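Local structure of peptidyl-prolyl cis-trans isomerase cyclophilin-type (Toxoplasma gondii, 3BO7) at residues Lys41-Asp44 / Asp45-Phe48; Ser125-His128 / Leu129-Lys132. The protein probably speeds protein folding by catalysing the cis-trans isomerization of peptide bonds preceding proline, and binds the immunosuppressant cyclosporin A. All coordinates share one frame; numbering follows the deposited sequence.

Contact 1 of 2, residues Lys41-Asp44 / Asp45-Phe48; sequences KYFD and DTIF
In Thr46 the first torsion (chi1 62°) sets OG1 between the backbone N and the carbonyl carbon, so that hydroxyl and amide point together at the carbonyl oxygen of Phe43. This is a worked example of a side chain reinforcing the turn it closes. The turn is type II, running from Phe43 to Thr46, with Asp45 in the positive-phi corner. Its defining bond, Thr46 N to Phe43 O, measures 3.1 Å and approaches from above the carbonyl plane, 49° out of it. The hydroxyl donates to the same acceptor, Thr46 OG1 lying 2.6 Å from Phe43 O and tilted 19° from that plane. Thr46 CG2 rests 3.7 Å from Phe43 O and 3.9 Å from Tyr42 O. The hydroxyl also sits at the edge of the Phe43 ring, with Thr46 OG1 4.2 Å from Phe43 CD1. Over one face of that ring comes Tyr42, its CD2 3.6 Å above the plane and over the centre; Phe34 of helix 28-39 stacks with the same ring. A type I turn, closed by Asp44 N to Lys41 O at 3.0 Å, overlaps the type II turn in Phe43 and Asp44, and Lys41 is the C-prime residue of the Schellman motif that ends the helix. Asp45 OD1 forms a salt bridge with Lys165, while Tyr42 hydrogen-bonds Ser117 through OH. Chemically, the carbonyl oxygen of the buried Phe43 is gripped by two donors from Thr46, which satisfies the threonine hydroxyl and fixes its rotation as the chain bends toward strand 48-52.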
ATOM      1  N   LYS A  41      -8.726  12.242  -0.012  1.00 38.18           N
ATOM      2  CA  LYS A  41      -7.548  12.505   0.848  1.00 38.36           C
ATOM      3  C   LYS A  41      -7.401  11.581   2.077  1.00 38.24           C
ATOM      4  O   LYS A  41      -6.649  11.873   3.009  1.00 38.28           O
ATOM      5  CB  LYS A  41      -7.456  13.995   1.251  1.00 38.58           C
ATOM      6  CG  LYS A  41      -7.527  15.006   0.086  1.00 39.04           C
ATOM      7  CD  LYS A  41      -6.480  14.741  -0.993  0.50 39.06           C
ATOM      8  CE  LYS A  41      -6.574  15.737  -2.156  0.50 39.66           C
ATOM      9  NZ  LYS A  41      -6.135  17.115  -1.783  0.50 38.64           N
ATOM     10  N   TYR A  42      -8.111  10.459   2.043  1.00 37.94           N
ATOM     11  CA  TYR A  42      -8.064   9.397   3.051  1.00 37.83           C
ATOM     12  C   TYR A  42      -6.669   9.044   3.588  1.00 37.79           C
ATOM     13  O   TYR A  42      -6.506   8.831   4.794  1.00 38.12           O
ATOM     14  CB  TYR A  42      -8.725   8.160   2.443  1.00 37.66           C
ATOM     15  CG  TYR A  42      -8.765   6.925   3.297  1.00 37.99           C
ATOM     16  CD1 TYR A  42      -9.860   6.657   4.128  1.00 36.66           C
ATOM     17  CD2 TYR A  42      -7.728   5.990   3.240  1.00 37.70           C
ATOM     18  CE1 TYR A  42      -9.899   5.504   4.897  1.00 36.67           C
ATOM     19  CE2 TYR A  42      -7.760   4.847   4.007  1.00 36.94           C
ATOM     20  CZ  TYR A  42      -8.844   4.603   4.823  1.00 37.14           C
ATOM     21  OH  TYR A  42      -8.861   3.446   5.562  1.00 37.81           O
ATOM     22  N   PHE A  43      -5.672   8.981   2.705  1.00 37.59           N
ATOM     23  CA  PHE A  43      -4.332   8.529   3.095  1.00 37.26           C
ATOM     24  C   PHE A  43      -3.444   9.623   3.693  1.00 37.59           C
ATOM     25  O   PHE A  43      -2.389   9.327   4.267  1.00 37.55           O
ATOM     26  CB  PHE A  43      -3.618   7.832   1.931  1.00 36.61           C
ATOM     27  CG  PHE A  43      -4.233   6.518   1.542  1.00 36.27           C
ATOM     28  CD1 PHE A  43      -4.040   5.382   2.329  1.00 35.53           C
ATOM     29  CD2 PHE A  43      -5.011   6.416   0.388  1.00 33.76           C
ATOM     30  CE1 PHE A  43      -4.614   4.157   1.976  1.00 35.76           C
ATOM     31  CE2 PHE A  43      -5.586   5.200   0.019  1.00 34.72           C
ATOM     32  CZ  PHE A  43      -5.389   4.062   0.815  1.00 35.58           C
ATOM     33  N   ASP A  44      -3.869  10.878   3.552  1.00 37.90           N
ATOM     34  CA  ASP A  44      -3.143  12.005   4.128  1.00 38.47           C
ATOM     35  C   ASP A  44      -3.036  11.811   5.630  1.00 38.73           C
ATOM     36  O   ASP A  44      -4.047  11.583   6.303  1.00 38.88           O
ATOM     37  CB  ASP A  44      -3.849  13.331   3.815  1.00 38.48           C
ATOM     38  CG  ASP A  44      -3.672  13.774   2.362  1.00 39.34           C
ATOM     39  OD1 ASP A  44      -3.290  12.940   1.497  1.00 39.67           O
ATOM     40  OD2 ASP A  44      -3.923  14.969   2.087  1.00 39.16           O
ATOM     41  N   ASP A  45      -1.802  11.882   6.130  1.00 39.19           N
ATOM     42  CA  ASP A  45      -1.468  11.764   7.564  1.00 39.66           C
ATOM     43  C   ASP A  45      -1.412  10.326   8.118  1.00 39.50           C
ATOM     44  O   ASP A  45      -1.043  10.122   9.272  1.00 39.81           O
ATOM     45  CB  ASP A  45      -2.351  12.673   8.437  1.00 39.99           C
ATOM     46  CG  ASP A  45      -2.198  14.154   8.087  1.00 41.85           C
ATOM     47  OD1 ASP A  45      -1.056  14.599   7.817  1.00 43.97           O
ATOM     48  OD2 ASP A  45      -3.223  14.872   8.074  1.00 44.00           O
ATOM     49  N   THR A  46      -1.767   9.335   7.306  1.00 39.02           N
ATOM     50  CA  THR A  46      -1.500   7.948   7.682  1.00 38.66           C
ATOM     51  C   THR A  46       0.013   7.699   7.682  1.00 38.53           C
ATOM     52  O   THR A  46       0.775   8.413   7.019  1.00 38.54           O
ATOM     53  CB  THR A  46      -2.224   6.907   6.778  1.00 38.63           C
ATOM     54  OG1 THR A  46      -1.777   7.027   5.421  1.00 37.19           O
ATOM     55  CG2 THR A  46      -3.736   7.092   6.850  1.00 38.11           C
ATOM     56  N   ILE A  47       0.434   6.690   8.439  1.00 38.26           N
ATOM     57  CA  ILE A  47       1.846   6.358   8.586  1.00 37.63           C
ATOM     58  C   ILE A  47       2.189   4.999   7.977  1.00 37.16           C
ATOM     59  O   ILE A  47       1.309   4.263   7.540  1.00 36.80           O
ATOM     60  CB  ILE A  47       2.284   6.384  10.080  1.00 37.85           C
ATOM     61  CG1 ILE A  47       1.370   5.501  10.937  1.00 37.42           C
ATOM     62  CG2 ILE A  47       2.345   7.821  10.610  1.00 37.44           C
ATOM     63  CD1 ILE A  47       1.897   5.275  12.347  1.00 37.62           C
ATOM     64  N   PHE A  48       3.482   4.696   7.929  1.00 36.83           N
ATOM     65  CA  PHE A  48       3.946   3.344   7.654  1.00 36.59           C
ATOM     66  C   PHE A  48       4.336   2.722   8.997  1.00 36.78           C
ATOM     67  O   PHE A  48       5.431   2.963   9.513  1.00 36.41           O
ATOM     68  CB  PHE A  48       5.100   3.346   6.644  1.00 36.34           C
ATOM     69  CG  PHE A  48       4.668   3.648   5.236  1.00 35.88           C
ATOM     70  CD1 PHE A  48       4.441   2.618   4.330  1.00 35.67           C
ATOM     71  CD2 PHE A  48       4.473   4.962   4.817  1.00 35.94           C
ATOM     72  CE1 PHE A  48       4.039   2.887   3.024  1.00 35.35           C
ATOM     73  CE2 PHE A  48       4.066   5.249   3.514  1.00 36.16           C
ATOM     74  CZ  PHE A  48       3.846   4.204   2.612  1.00 36.28           C
TER

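Contact 2 of 2, residues Ser125-His128 / Leu129-Lys132; sequences SCEH and LNNK
Leu129 N donates to Cys126 O and Asn130 N to Glu127 O, each at 3.1 Å, two successive i-to-i+3 bonds that wind a single 3-10 turn. Side chains on different sides of this turn do different work. Glu127 and Asn130 are joined by a bond of 3.1 Å from Asn130 ND2 to Glu127 OE2; the oxygen uses its anti lone pair and lies almost exactly in the amide plane, although carboxylate and amide planes are turned 52° apart. Each group is held at its other end too, Glu127 OE1 by Gln100 and Asn130 OD1 by His99 ND1, which fixes which way round the amide sits. His128 and Leu129 instead run side by side. With chi1 at 59°, the imidazole of His128 leans over its own backbone, and Leu129 CG sits over one ring face, 4.1 Å from the centroid, in a CH-pi contact. Leu129 CD2 comes 3.5 Å from His128 CD2, while the other branch, Leu129 CD1, lies 3.9 Å from Cys126 SG. The bound cyclosporin is met by both: His128 NE2 hydrogen-bonds its backbone and Leu129 packs on one of its modified side chains. In human cyclophilin A the equivalent of His128 is a tryptophan that likewise hydrogen-bonds the drug. Beyond the turn, Lys132 N bonds back to Leu129 O, and the whole loop bridges strands 119-122 and 135-141, pinned on its flank to the segment of His99, Gln100 and Gly101 that leads into strand 104-107.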
ATOM      1  N   SER A 125      11.578 -10.418  -2.327  1.00 36.27           N
ATOM      2  CA  SER A 125      10.638 -11.477  -2.630  1.00 35.87           C
ATOM      3  C   SER A 125      10.008 -12.078  -1.382  1.00 35.71           C
ATOM      4  O   SER A 125      10.669 -12.248  -0.351  1.00 35.98           O
ATOM      5  CB  SER A 125      11.330 -12.557  -3.442  1.00 35.75           C
ATOM      6  OG  SER A 125      11.688 -12.032  -4.698  1.00 36.53           O
ATOM      7  N   CYS A 126       8.719 -12.378  -1.496  1.00 35.11           N
ATOM      8  CA  CYS A 126       7.939 -13.029  -0.447  1.00 34.42           C
ATOM      9  C   CYS A 126       6.783 -13.733  -1.140  1.00 33.72           C
ATOM     10  O   CYS A 126       5.615 -13.433  -0.899  1.00 33.55           O
ATOM     11  CB  CYS A 126       7.430 -12.013   0.593  1.00 34.31           C
ATOM     12  SG  CYS A 126       6.798 -10.456  -0.097  1.00 35.35           S
ATOM     13  N   GLU A 127       7.137 -14.679  -2.007  1.00 32.77           N
ATOM     14  CA  GLU A 127       6.166 -15.328  -2.879  1.00 32.47           C
ATOM     15  C   GLU A 127       5.254 -16.357  -2.189  1.00 31.98           C
ATOM     16  O   GLU A 127       4.338 -16.901  -2.812  1.00 32.04           O
ATOM     17  CB  GLU A 127       6.861 -15.918  -4.115  1.00 32.20           C
ATOM     18  CG  GLU A 127       7.327 -14.860  -5.094  1.00 32.93           C
ATOM     19  CD  GLU A 127       7.767 -15.438  -6.430  1.00 35.22           C
ATOM     20  OE1 GLU A 127       8.991 -15.529  -6.664  1.00 37.33           O
ATOM     21  OE2 GLU A 127       6.906 -15.820  -7.247  1.00 35.76           O
ATOM     22  N   HIS A 128       5.503 -16.622  -0.908  1.00 31.61           N
ATOM     23  CA  HIS A 128       4.545 -17.382  -0.090  1.00 31.23           C
ATOM     24  C   HIS A 128       3.235 -16.589   0.066  1.00 31.10           C
ATOM     25  O   HIS A 128       2.211 -17.143   0.485  1.00 31.51           O
ATOM     26  CB  HIS A 128       5.147 -17.753   1.278  1.00 31.23           C
ATOM     27  CG  HIS A 128       5.581 -16.572   2.095  1.00 31.02           C
ATOM     28  ND1 HIS A 128       6.793 -15.939   1.906  1.00 29.72           N
ATOM     29  CD2 HIS A 128       4.958 -15.902   3.096  1.00 30.03           C
ATOM     30  CE1 HIS A 128       6.899 -14.933   2.759  1.00 30.27           C
ATOM     31  NE2 HIS A 128       5.797 -14.884   3.489  1.00 30.01           N
ATOM     32  N   LEU A 129       3.272 -15.300  -0.291  1.00 30.59           N
ATOM     33  CA  LEU A 129       2.090 -14.429  -0.252  1.00 30.21           C
ATOM     34  C   LEU A 129       1.270 -14.446  -1.548  1.00 30.33           C
ATOM     35  O   LEU A 129       0.140 -13.946  -1.574  1.00 30.30           O
ATOM     36  CB  LEU A 129       2.454 -12.988   0.163  1.00 29.66           C
ATOM     37  CG  LEU A 129       3.236 -12.842   1.478  1.00 28.81           C
ATOM     38  CD1 LEU A 129       3.535 -11.386   1.810  1.00 27.73           C
ATOM     39  CD2 LEU A 129       2.503 -13.511   2.632  1.00 27.56           C
ATOM     40  N   ASN A 130       1.823 -15.041  -2.609  1.00 30.51           N
ATOM     41  CA  ASN A 130       1.104 -15.186  -3.867  1.00 30.66           C
ATOM     42  C   ASN A 130      -0.248 -15.871  -3.652  1.00 30.82           C
ATOM     43  O   ASN A 130      -0.348 -16.843  -2.900  1.00 30.82           O
ATOM     44  CB  ASN A 130       1.924 -15.967  -4.896  1.00 30.69           C
ATOM     45  CG  ASN A 130       3.214 -15.262  -5.300  1.00 31.31           C
ATOM     46  OD1 ASN A 130       3.431 -14.084  -5.002  1.00 31.24           O
ATOM     47  ND2 ASN A 130       4.083 -15.994  -5.990  1.00 30.85           N
ATOM     48  N   ASN A 131      -1.279 -15.361  -4.321  1.00 31.12           N
ATOM     49  CA  ASN A 131      -2.644 -15.895  -4.200  1.00 31.82           C
ATOM     50  C   ASN A 131      -3.213 -15.820  -2.771  1.00 31.67           C
ATOM     51  O   ASN A 131      -4.143 -16.547  -2.429  1.00 31.94           O
ATOM     52  CB  ASN A 131      -2.738 -17.324  -4.771  1.00 31.79           C
ATOM     53  CG  ASN A 131      -2.211 -17.419  -6.185  1.00 33.09           C
ATOM     54  OD1 ASN A 131      -2.711 -16.743  -7.078  1.00 34.63           O
ATOM     55  ND2 ASN A 131      -1.187 -18.254  -6.396  1.00 32.72           N
ATOM     56  N   LYS A 132      -2.625 -14.960  -1.943  1.00 31.80           N
ATOM     57  CA  LYS A 132      -3.176 -14.638  -0.633  1.00 32.05           C
ATOM     58  C   LYS A 132      -3.415 -13.136  -0.521  1.00 32.00           C
ATOM     59  O   LYS A 132      -4.261 -12.695   0.261  1.00 32.37           O
ATOM     60  CB  LYS A 132      -2.242 -15.102   0.483  1.00 32.49           C
ATOM     61  CG  LYS A 132      -2.138 -16.621   0.644  1.00 33.91           C
ATOM     62  CD  LYS A 132      -3.173 -17.168   1.605  1.00 36.87           C
ATOM     63  CE  LYS A 132      -2.706 -18.496   2.173  1.00 39.69           C
ATOM     64  NZ  LYS A 132      -3.839 -19.347   2.640  1.00 42.83           N
TER

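From the N terminus, the chain passes through strands 7-13 and 16-22 and helix 28-39 before reaching contact 1, which turns it from the end of that helix into strand 48-52. Contact 2 comes much later, in the connection between strands 119-122 and 135-141 of the same antiparallel beta-barrel. The two are in series, neither enclosing nor crossing the other, and each closes a tight local bend. Contact 1 and contact 2 lie on opposite sides of the chain's centre; their centres are about 25 Å apart and their nearest atoms about 14 Å. Contact 1 thus joins helix to barrel, whereas contact 2 shapes a loop that reaches the bound peptide.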